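Local coordinates for translation initiation factor eIF2b-like protein (Chaetomium thermophilum, PDB 4ZEM) that serves as the beta subunit of the decameric translation initiation factor eIF2B, a complex that probably promotes guanine nucleotide exchange on eIF2, at residues A[192-197]-A[262-267]; A[274-279]-A[311-316]; A[305-310]-A[377-382]. All blocks are in the same frame, centred on the assembly; numbering follows the deposited sequence.

How the contacts relate
From the N terminus the chain first builds helices, then enters the Rossmann-like sheet at strand 194-198. Contact 1 joins that strand to the run into strand 267-271, closing a loop of 64 residues that holds strands 218-222 and 249-252. Contact 2 follows in series, the centres of contacts 1 and 2 lying about 28 Å apart, and ties segment 274-279 to the loop after strand 301-304. Contact 3 joins that same loop to the C-terminal end of helix 372-379 and the residues beyond, crossing contact 2. The two touch where Val275 N probably bonds Lys309 O and Pro312 packs on Tyr380.

Contact 1 (A[192-197]-A[262-267]); sequences GDYVLA and IPRVNK
Tyr194 and Val265 bring their CA atoms to 4.8 Å, and Val195, the next residue, pairs with Lys267, two past Val265, in a parallel beta bridge (CA-CA 5.2 Å) between strands 194-198 and 267-271, neighbours in the parallel part of the Rossmann-like sheet. The bond from Leu196 N to Lys267 O, 2.8 Å long, is nearly straight. Tyr194 O takes Asn266 N and, weakly, Lys267 N. Asn266 also answers with its side chain: OD1 accepts Tyr194 N at 2.6 Å on an in-plane lone pair. A water donates to the same OD1 and accepts from Arg264 NH2. The guanidinium of Arg264 lies flat over one face of the Tyr194 ring, planes 20° apart, a cation-pi stack with CZ 3.6 Å from the ring centroid. Its NH1 sits off-centre above CE2 and CZ of that ring. Leu196 CB packs on Val265 CG1 at 3.9 Å. Lys267 bends at its third torsion (chi3 57°), placing CE beside Asp193; NZ is shared with Gln188 O, while Asp193 OD2 also takes His190 N. In the salt bridge Lys267 NZ meets Asp193 OD2 at 2.9 Å, on the syn side and 27° out of the carboxylate plane.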
loop_
_atom_site.group_PDB
_atom_site.type_symbol
_atom_site.label_atom_id
_atom_site.label_comp_id
_atom_site.label_asym_id
_atom_site.label_seq_id
_atom_site.Cartn_x
_atom_site.Cartn_y
_atom_site.Cartn_z
ATOM N N GLY A 192 14.092 -13.443 -23.409
ATOM C CA GLY A 192 13.850 -14.874 -23.423
ATOM C C GLY A 192 13.403 -15.462 -22.092
ATOM O O GLY A 192 13.228 -16.675 -21.971
ATOM N N ASP A 193 13.199 -14.608 -21.095
ATOM C CA ASP A 193 12.787 -15.082 -19.775
ATOM C C ASP A 193 11.433 -15.776 -19.830
ATOM O O ASP A 193 10.528 -15.366 -20.566
ATOM C CB ASP A 193 12.709 -13.925 -18.774
ATOM C CG ASP A 193 13.948 -13.803 -17.912
ATOM O OD1 ASP A 193 14.916 -14.564 -18.130
ATOM O OD2 ASP A 193 13.949 -12.927 -17.018
ATOM N N TYR A 194 11.301 -16.822 -19.027
ATOM C CA TYR A 194 10.016 -17.462 -18.798
ATOM C C TYR A 194 9.565 -17.044 -17.409
ATOM O O TYR A 194 10.125 -17.491 -16.403
ATOM C CB TYR A 194 10.147 -18.973 -18.920
ATOM C CG TYR A 194 9.750 -19.494 -20.274
ATOM C CD1 TYR A 194 8.761 -20.464 -20.412
ATOM C CD2 TYR A 194 10.404 -19.053 -21.418
ATOM C CE1 TYR A 194 8.420 -20.960 -21.662
ATOM C CE2 TYR A 194 10.054 -19.523 -22.674
ATOM C CZ TYR A 194 9.069 -20.477 -22.791
ATOM O OH TYR A 194 8.745 -20.944 -24.041
ATOM N N VAL A 195 8.555 -16.182 -17.363
ATOM C CA VAL A 195 8.131 -15.571 -16.110
ATOM C C VAL A 195 6.786 -16.112 -15.671
ATOM O O VAL A 195 5.776 -15.950 -16.358
ATOM C CB VAL A 195 8.036 -14.029 -16.248
ATOM C CG1 VAL A 195 7.511 -13.399 -14.970
ATOM C CG2 VAL A 195 9.389 -13.447 -16.625
ATOM N N LEU A 196 6.767 -16.715 -14.490
ATOM C CA LEU A 196 5.544 -17.287 -13.961
ATOM C C LEU A 196 4.868 -16.233 -13.084
ATOM O O LEU A 196 5.418 -15.803 -12.071
ATOM C CB LEU A 196 5.856 -18.583 -13.195
ATOM C CG LEU A 196 4.780 -19.446 -12.513
ATOM C CD1 LEU A 196 4.297 -18.879 -11.191
ATOM C CD2 LEU A 196 3.613 -19.746 -13.445
ATOM N N ALA A 197 3.683 -15.802 -13.499
ATOM C CA ALA A 197 2.925 -14.816 -12.736
ATOM C C ALA A 197 1.735 -15.489 -12.091
ATOM O O ALA A 197 0.805 -15.918 -12.779
ATOM C CB ALA A 197 2.465 -13.674 -13.631
ATOM N N ILE A 262 6.970 -25.651 -13.058
ATOM C CA ILE A 262 7.868 -24.659 -12.451
ATOM C C ILE A 262 9.359 -24.792 -12.818
ATOM O O ILE A 262 10.022 -23.774 -13.026
ATOM C CB ILE A 262 7.706 -24.640 -10.910
ATOM C CG1 ILE A 262 6.310 -24.118 -10.561
ATOM C CG2 ILE A 262 8.757 -23.758 -10.258
ATOM C CD1 ILE A 262 6.237 -23.195 -9.360
ATOM N N PRO A 263 9.892 -26.022 -12.927
ATOM C CA PRO A 263 11.300 -26.125 -13.337
ATOM C C PRO A 263 11.639 -25.430 -14.657
ATOM O O PRO A 263 12.756 -24.943 -14.815
ATOM C CB PRO A 263 11.496 -27.623 -13.462
ATOM C CG PRO A 263 10.580 -28.140 -12.421
ATOM C CD PRO A 263 9.362 -27.337 -12.529
ATOM N N ARG A 264 10.698 -25.411 -15.595
ATOM C CA ARG A 264 10.863 -24.662 -16.838
ATOM C C ARG A 264 11.113 -23.153 -16.628
ATOM O O ARG A 264 11.967 -22.574 -17.300
ATOM C CB ARG A 264 9.657 -24.882 -17.757
ATOM C CG ARG A 264 9.727 -24.098 -19.067
ATOM C CD ARG A 264 11.003 -24.460 -19.851
ATOM N NE ARG A 264 11.055 -23.885 -21.197
ATOM C CZ ARG A 264 11.739 -22.790 -21.525
ATOM N NH1 ARG A 264 11.729 -22.353 -22.777
ATOM N NH2 ARG A 264 12.409 -22.113 -20.601
ATOM N N VAL A 265 10.325 -22.512 -15.760
ATOM C CA VAL A 265 10.308 -21.043 -15.657
ATOM C C VAL A 265 11.619 -20.465 -15.111
ATOM O O VAL A 265 12.385 -21.156 -14.447
ATOM C CB VAL A 265 9.138 -20.533 -14.775
ATOM C CG1 VAL A 265 7.872 -21.337 -15.051
ATOM C CG2 VAL A 265 9.497 -20.577 -13.299
ATOM N N ASN A 266 11.912 -19.221 -15.475
ATOM C CA ASN A 266 13.093 -18.518 -14.969
ATOM C C ASN A 266 12.876 -17.858 -13.606
ATOM O O ASN A 266 13.775 -17.835 -12.771
ATOM C CB ASN A 266 13.541 -17.479 -15.986
ATOM C CG ASN A 266 14.092 -18.113 -17.240
ATOM O OD1 ASN A 266 13.474 -18.049 -18.301
ATOM N ND2 ASN A 266 15.265 -18.727 -17.126
ATOM N N LYS A 267 11.693 -17.287 -13.406
ATOM C CA LYS A 267 11.382 -16.590 -12.167
ATOM C C LYS A 267 9.883 -16.561 -11.913
ATOM O O LYS A 267 9.080 -16.699 -12.837
ATOM C CB LYS A 267 11.928 -15.161 -12.188
ATOM C CG LYS A 267 11.486 -14.339 -13.385
ATOM C CD LYS A 267 12.487 -13.233 -13.675
ATOM C CE LYS A 267 13.875 -13.798 -13.905
ATOM N NZ LYS A 267 14.851 -12.732 -14.246
HETATM O O HOH W 1 14.037 -19.574 -20.613
#

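Contact 2 (A[274-279]-A[311-316]); sequences AVYQNG and CPEDPS
Val275 and Gln277, at the type I beta turn from Tyr276 to Gly279, bond to Cys311 and Glu313 of the irregular segment 311-316, which curves around the turn. Two backbone hydrogen bonds fasten the segments. Cys311 N gives its hydrogen to Val275 O at 2.7 Å, and Gln277 N reaches Glu313 O at 3.0 Å with an almost straight angle of 172°. The turn itself is closed by Gly279 N on Tyr276 O.

Apolar and aromatic contacts gather on Tyr276. Pro315 CB lies over one face of its ring, offset toward the rim, and Pro315 CG packs on Tyr276 CB at 3.9 Å. Glu313 O lies in the ring plane at the edge, and the Glu313 side chain runs beside the tyrosine, pointing the same way. Cys311 SG stands obliquely to the ring, 5.3 Å from its centroid, in a loose sulfur-aromatic contact; the same sulfur packs on Ala274 CB at 3.9 Å. Asn91 of helix 88-104 packs against Cys311, and Asn91 and Arg94 against Pro312.

Polar groups flank the turn. With CG anti to its carbonyl carbon (chi1 -71°), Gln277 passes Glu313 O and lays its amide against the Pro312 carbonyl, where Gln277 NE2 comes to 3.0 Å of Pro312 O at an angle too poor for a hydrogen bond. Asn278 ND2 bonds Tyr351 OH and its OD1 takes Gly280 N, fixing the rotation of the amide. Asn278 and Pro315 meet tip to tip, Asn278 OD1 lying 3.3 Å from Pro315 CG.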
loop_
_atom_site.group_PDB
_atom_site.type_symbol
_atom_site.label_atom_id
_atom_site.label_comp_id
_atom_site.label_asym_id
_atom_site.label_seq_id
_atom_site.Cartn_x
_atom_site.Cartn_y
_atom_site.Cartn_z
ATOM N N ALA A 274 0.385 -7.250 1.414
ATOM C CA ALA A 274 1.078 -6.582 2.510
ATOM C C ALA A 274 2.466 -7.168 2.745
ATOM O O ALA A 274 2.731 -8.326 2.410
ATOM C CB ALA A 274 0.255 -6.672 3.791
ATOM N N VAL A 275 3.337 -6.375 3.357
ATOM C CA VAL A 275 4.652 -6.856 3.760
ATOM C C VAL A 275 4.771 -6.687 5.270
ATOM O O VAL A 275 4.220 -5.747 5.836
ATOM C CB VAL A 275 5.791 -6.094 3.049
ATOM C CG1 VAL A 275 7.168 -6.569 3.541
ATOM C CG2 VAL A 275 5.682 -6.272 1.555
ATOM N N TYR A 276 5.488 -7.593 5.921
ATOM C CA TYR A 276 5.671 -7.509 7.358
ATOM C C TYR A 276 7.130 -7.279 7.727
ATOM O O TYR A 276 8.032 -7.470 6.908
ATOM C CB TYR A 276 5.133 -8.770 8.025
ATOM C CG TYR A 276 3.656 -8.956 7.792
ATOM C CD1 TYR A 276 3.188 -9.829 6.814
ATOM C CD2 TYR A 276 2.723 -8.230 8.531
ATOM C CE1 TYR A 276 1.830 -9.989 6.594
ATOM C CE2 TYR A 276 1.365 -8.385 8.321
ATOM C CZ TYR A 276 0.922 -9.264 7.351
ATOM O OH TYR A 276 -0.429 -9.418 7.137
ATOM N N GLN A 277 7.346 -6.863 8.968
ATOM C CA GLN A 277 8.670 -6.500 9.453
ATOM C C GLN A 277 9.675 -7.642 9.353
ATOM O O GLN A 277 10.861 -7.415 9.133
ATOM C CB GLN A 277 8.559 -6.033 10.902
ATOM C CG GLN A 277 7.888 -4.681 11.040
ATOM C CD GLN A 277 7.986 -4.132 12.440
ATOM O OE1 GLN A 277 7.766 -4.853 13.415
ATOM N NE2 GLN A 277 8.311 -2.848 12.553
ATOM N N ASN A 278 9.192 -8.865 9.533
ATOM C CA ASN A 278 10.025 -10.054 9.436
ATOM C C ASN A 278 10.320 -10.451 7.991
ATOM O O ASN A 278 11.105 -11.361 7.740
ATOM C CB ASN A 278 9.355 -11.217 10.167
ATOM C CG ASN A 278 8.115 -11.712 9.448
ATOM O OD1 ASN A 278 7.418 -10.940 8.783
ATOM N ND2 ASN A 278 7.829 -12.999 9.579
ATOM N N GLY A 279 9.673 -9.779 7.046
ATOM C CA GLY A 279 9.858 -10.081 5.639
ATOM C C GLY A 279 8.815 -11.040 5.091
ATOM O O GLY A 279 8.864 -11.422 3.926
ATOM N N CYS A 311 3.578 -3.163 6.335
ATOM C CA CYS A 311 2.976 -3.088 7.664
ATOM C C CYS A 311 4.075 -3.160 8.718
ATOM O O CYS A 311 4.889 -4.080 8.698
ATOM C CB CYS A 311 1.975 -4.227 7.879
ATOM S SG CYS A 311 0.528 -4.194 6.806
ATOM N N PRO A 312 4.060 -2.226 9.682
ATOM C CA PRO A 312 5.120 -2.071 10.688
ATOM C C PRO A 312 4.973 -3.009 11.878
ATOM O O PRO A 312 5.358 -2.673 12.997
ATOM C CB PRO A 312 4.967 -0.611 11.142
ATOM C CG PRO A 312 3.711 -0.080 10.468
ATOM C CD PRO A 312 2.983 -1.248 9.883
ATOM N N GLU A 313 4.337 -4.145 11.637
ATOM C CA GLU A 313 4.138 -5.177 12.645
ATOM C C GLU A 313 4.765 -6.507 12.225
ATOM O O GLU A 313 5.172 -6.684 11.074
ATOM C CB GLU A 313 2.655 -5.356 12.933
ATOM C CG GLU A 313 1.871 -5.881 11.753
ATOM C CD GLU A 313 0.382 -5.797 11.984
ATOM O OE1 GLU A 313 -0.096 -4.698 12.340
ATOM O OE2 GLU A 313 -0.306 -6.827 11.821
ATOM N N ASP A 314 4.827 -7.443 13.165
ATOM C CA ASP A 314 5.239 -8.804 12.856
ATOM C C ASP A 314 3.944 -9.509 12.482
ATOM O O ASP A 314 2.864 -9.021 12.817
ATOM C CB ASP A 314 5.922 -9.484 14.046
ATOM C CG ASP A 314 7.430 -9.572 13.890
ATOM O OD1 ASP A 314 8.002 -8.841 13.055
ATOM O OD2 ASP A 314 8.051 -10.385 14.606
ATOM N N PRO A 315 4.030 -10.651 11.785
ATOM C CA PRO A 315 2.753 -11.212 11.345
ATOM C C PRO A 315 1.980 -11.830 12.494
ATOM O O PRO A 315 2.558 -12.569 13.293
ATOM C CB PRO A 315 3.165 -12.295 10.339
ATOM C CG PRO A 315 4.615 -12.039 10.041
ATOM C CD PRO A 315 5.174 -11.419 11.274
ATOM N N SER A 316 0.684 -11.559 12.562
ATOM C CA SER A 316 -0.141 -12.130 13.610
ATOM C C SER A 316 -0.202 -13.633 13.404
ATOM O O SER A 316 0.058 -14.129 12.312
ATOM C CB SER A 316 -1.548 -11.547 13.565
ATOM O OG SER A 316 -2.305 -12.150 12.535
#

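Contact 3 (A[305-310]-A[377-382]); sequences CGVYKF and ADHYKI
Val307 begins the short 3-10 turn that follows strand 301-304, and its CG1 sits over the centre of the His379 ring, 3.6 Å from the centroid and 1° off the normal. This CH-pi contact has the methyl almost equally far from all five ring atoms. CG1 lies anti to the backbone N of Val307 (chi1 174°), which directs it at the imidazole, while His379 ND1 is bonded to Ile375 O and so fixes the ring's rotation. Val307 O accepts Phe310 N, and a water donates to the same oxygen at 2.8 Å. Tyr308 points its CB away from segment 377-382, and its carbonyl bonds Asn91 ND2. At Phe310 comes the direct link: Tyr380 OH donates to Phe310 O at 2.7 Å, nearly along the C=O axis. The water on Val307 O also donates to Tyr380 OH at 3.0 Å, so the hydroxyl is gripped twice. Phe310 sends its ring toward helix 372-379, meeting Leu372, Ile375 and Tyr376. The contact thus docks the loop after strand 301-304 on the C-terminal end of helix 372-379, with helix 88-104 packing against Tyr308, His379 and Tyr380, and helix 43-59 against Tyr308.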
loop_
_atom_site.group_PDB
_atom_site.type_symbol
_atom_site.label_atom_id
_atom_site.label_comp_id
_atom_site.label_asym_id
_atom_site.label_seq_id
_atom_site.Cartn_x
_atom_site.Cartn_y
_atom_site.Cartn_z
ATOM N N CYS A 305 5.759 -4.957 -4.304
ATOM C CA CYS A 305 5.063 -4.237 -3.242
ATOM C C CYS A 305 5.535 -2.795 -3.089
ATOM O O CYS A 305 6.728 -2.535 -2.963
ATOM C CB CYS A 305 5.252 -4.977 -1.921
ATOM S SG CYS A 305 6.944 -5.573 -1.704
ATOM N N GLY A 306 4.591 -1.866 -3.049
ATOM C CA GLY A 306 4.908 -0.479 -2.769
ATOM C C GLY A 306 5.092 -0.331 -1.273
ATOM O O GLY A 306 4.528 -1.107 -0.498
ATOM N N VAL A 307 5.891 0.651 -0.870
ATOM C CA VAL A 307 6.224 0.868 0.536
ATOM C C VAL A 307 4.983 1.143 1.397
ATOM O O VAL A 307 4.948 0.788 2.576
ATOM C CB VAL A 307 7.246 2.028 0.674
ATOM C CG1 VAL A 307 7.515 2.376 2.123
ATOM C CG2 VAL A 307 8.539 1.653 -0.034
ATOM N N TYR A 308 3.958 1.750 0.806
ATOM C CA TYR A 308 2.726 2.003 1.546
ATOM C C TYR A 308 2.047 0.698 1.986
ATOM O O TYR A 308 1.203 0.704 2.878
ATOM C CB TYR A 308 1.753 2.874 0.732
ATOM C CG TYR A 308 1.065 2.203 -0.431
ATOM C CD1 TYR A 308 -0.226 1.711 -0.301
ATOM C CD2 TYR A 308 1.694 2.080 -1.669
ATOM C CE1 TYR A 308 -0.873 1.106 -1.363
ATOM C CE2 TYR A 308 1.053 1.472 -2.742
ATOM C CZ TYR A 308 -0.228 0.987 -2.581
ATOM O OH TYR A 308 -0.872 0.378 -3.635
ATOM N N LYS A 309 2.396 -0.415 1.353
ATOM C CA LYS A 309 1.864 -1.702 1.780
ATOM C C LYS A 309 2.734 -2.383 2.853
ATOM O O LYS A 309 2.416 -3.477 3.320
ATOM C CB LYS A 309 1.662 -2.604 0.560
ATOM C CG LYS A 309 0.740 -1.938 -0.448
ATOM C CD LYS A 309 -0.300 -2.849 -1.063
ATOM C CE LYS A 309 0.169 -3.473 -2.352
ATOM N NZ LYS A 309 -0.957 -4.190 -3.013
ATOM N N PHE A 310 3.819 -1.724 3.256
ATOM C CA PHE A 310 4.662 -2.226 4.347
ATOM C C PHE A 310 3.990 -2.059 5.713
ATOM O O PHE A 310 3.869 -0.936 6.209
ATOM C CB PHE A 310 6.008 -1.501 4.373
ATOM C CG PHE A 310 7.017 -2.035 3.394
ATOM C CD1 PHE A 310 6.645 -2.393 2.108
ATOM C CD2 PHE A 310 8.345 -2.178 3.765
ATOM C CE1 PHE A 310 7.582 -2.882 1.205
ATOM C CE2 PHE A 310 9.282 -2.667 2.871
ATOM C CZ PHE A 310 8.898 -3.022 1.589
ATOM N N ALA A 377 12.136 2.144 9.204
ATOM C CA ALA A 377 12.564 3.275 10.025
ATOM C C ALA A 377 12.380 4.614 9.298
ATOM O O ALA A 377 12.029 5.616 9.914
ATOM C CB ALA A 377 14.008 3.095 10.445
ATOM N N ASP A 378 12.609 4.619 7.988
ATOM C CA ASP A 378 12.458 5.821 7.169
ATOM C C ASP A 378 11.015 6.337 7.072
ATOM O O ASP A 378 10.795 7.536 6.922
ATOM C CB ASP A 378 13.001 5.571 5.757
ATOM C CG ASP A 378 14.518 5.606 5.693
ATOM O OD1 ASP A 378 15.151 6.137 6.632
ATOM O OD2 ASP A 378 15.076 5.107 4.693
ATOM N N HIS A 379 10.039 5.436 7.108
ATOM C CA HIS A 379 8.649 5.833 6.887
ATOM C C HIS A 379 7.752 5.819 8.131
ATOM O O HIS A 379 6.673 6.409 8.121
ATOM C CB HIS A 379 8.042 4.947 5.797
ATOM C CG HIS A 379 8.724 5.089 4.473
ATOM N ND1 HIS A 379 9.917 4.466 4.181
ATOM C CD2 HIS A 379 8.399 5.815 3.377
ATOM C CE1 HIS A 379 10.290 4.788 2.954
ATOM N NE2 HIS A 379 9.387 5.606 2.444
ATOM N N TYR A 380 8.190 5.161 9.201
ATOM C CA TYR A 380 7.377 5.086 10.411
ATOM C C TYR A 380 8.093 5.582 11.677
ATOM O O TYR A 380 9.312 5.473 11.808
ATOM C CB TYR A 380 6.909 3.644 10.630
ATOM C CG TYR A 380 5.963 3.122 9.574
ATOM C CD1 TYR A 380 4.647 3.555 9.515
ATOM C CD2 TYR A 380 6.400 2.213 8.613
ATOM C CE1 TYR A 380 3.781 3.079 8.540
ATOM C CE2 TYR A 380 5.547 1.731 7.633
ATOM C CZ TYR A 380 4.238 2.166 7.601
ATOM O OH TYR A 380 3.386 1.691 6.629
ATOM N N LYS A 381 7.303 6.129 12.597
ATOM C CA LYS A 381 7.751 6.545 13.929
ATOM C C LYS A 381 7.376 5.492 14.951
ATOM O O LYS A 381 6.290 4.921 14.890
ATOM C CB LYS A 381 7.145 7.892 14.341
ATOM C CG LYS A 381 7.896 9.104 13.844
ATOM C CD LYS A 381 7.872 9.214 12.347
ATOM C CE LYS A 381 8.664 10.411 11.876
ATOM N NZ LYS A 381 8.664 10.491 10.386
ATOM N N ILE A 382 8.272 5.250 15.899
ATOM C CA ILE A 382 8.048 4.225 16.905
ATOM C C ILE A 382 6.763 4.489 17.709
ATOM O O ILE A 382 6.106 3.548 18.150
ATOM C CB ILE A 382 9.266 4.102 17.854
ATOM C CG1 ILE A 382 9.142 2.854 18.726
ATOM C CG2 ILE A 382 9.433 5.353 18.703
ATOM C CD1 ILE A 382 10.302 2.654 19.672
HETATM O O HOH W 2 4.575 3.060 4.177
#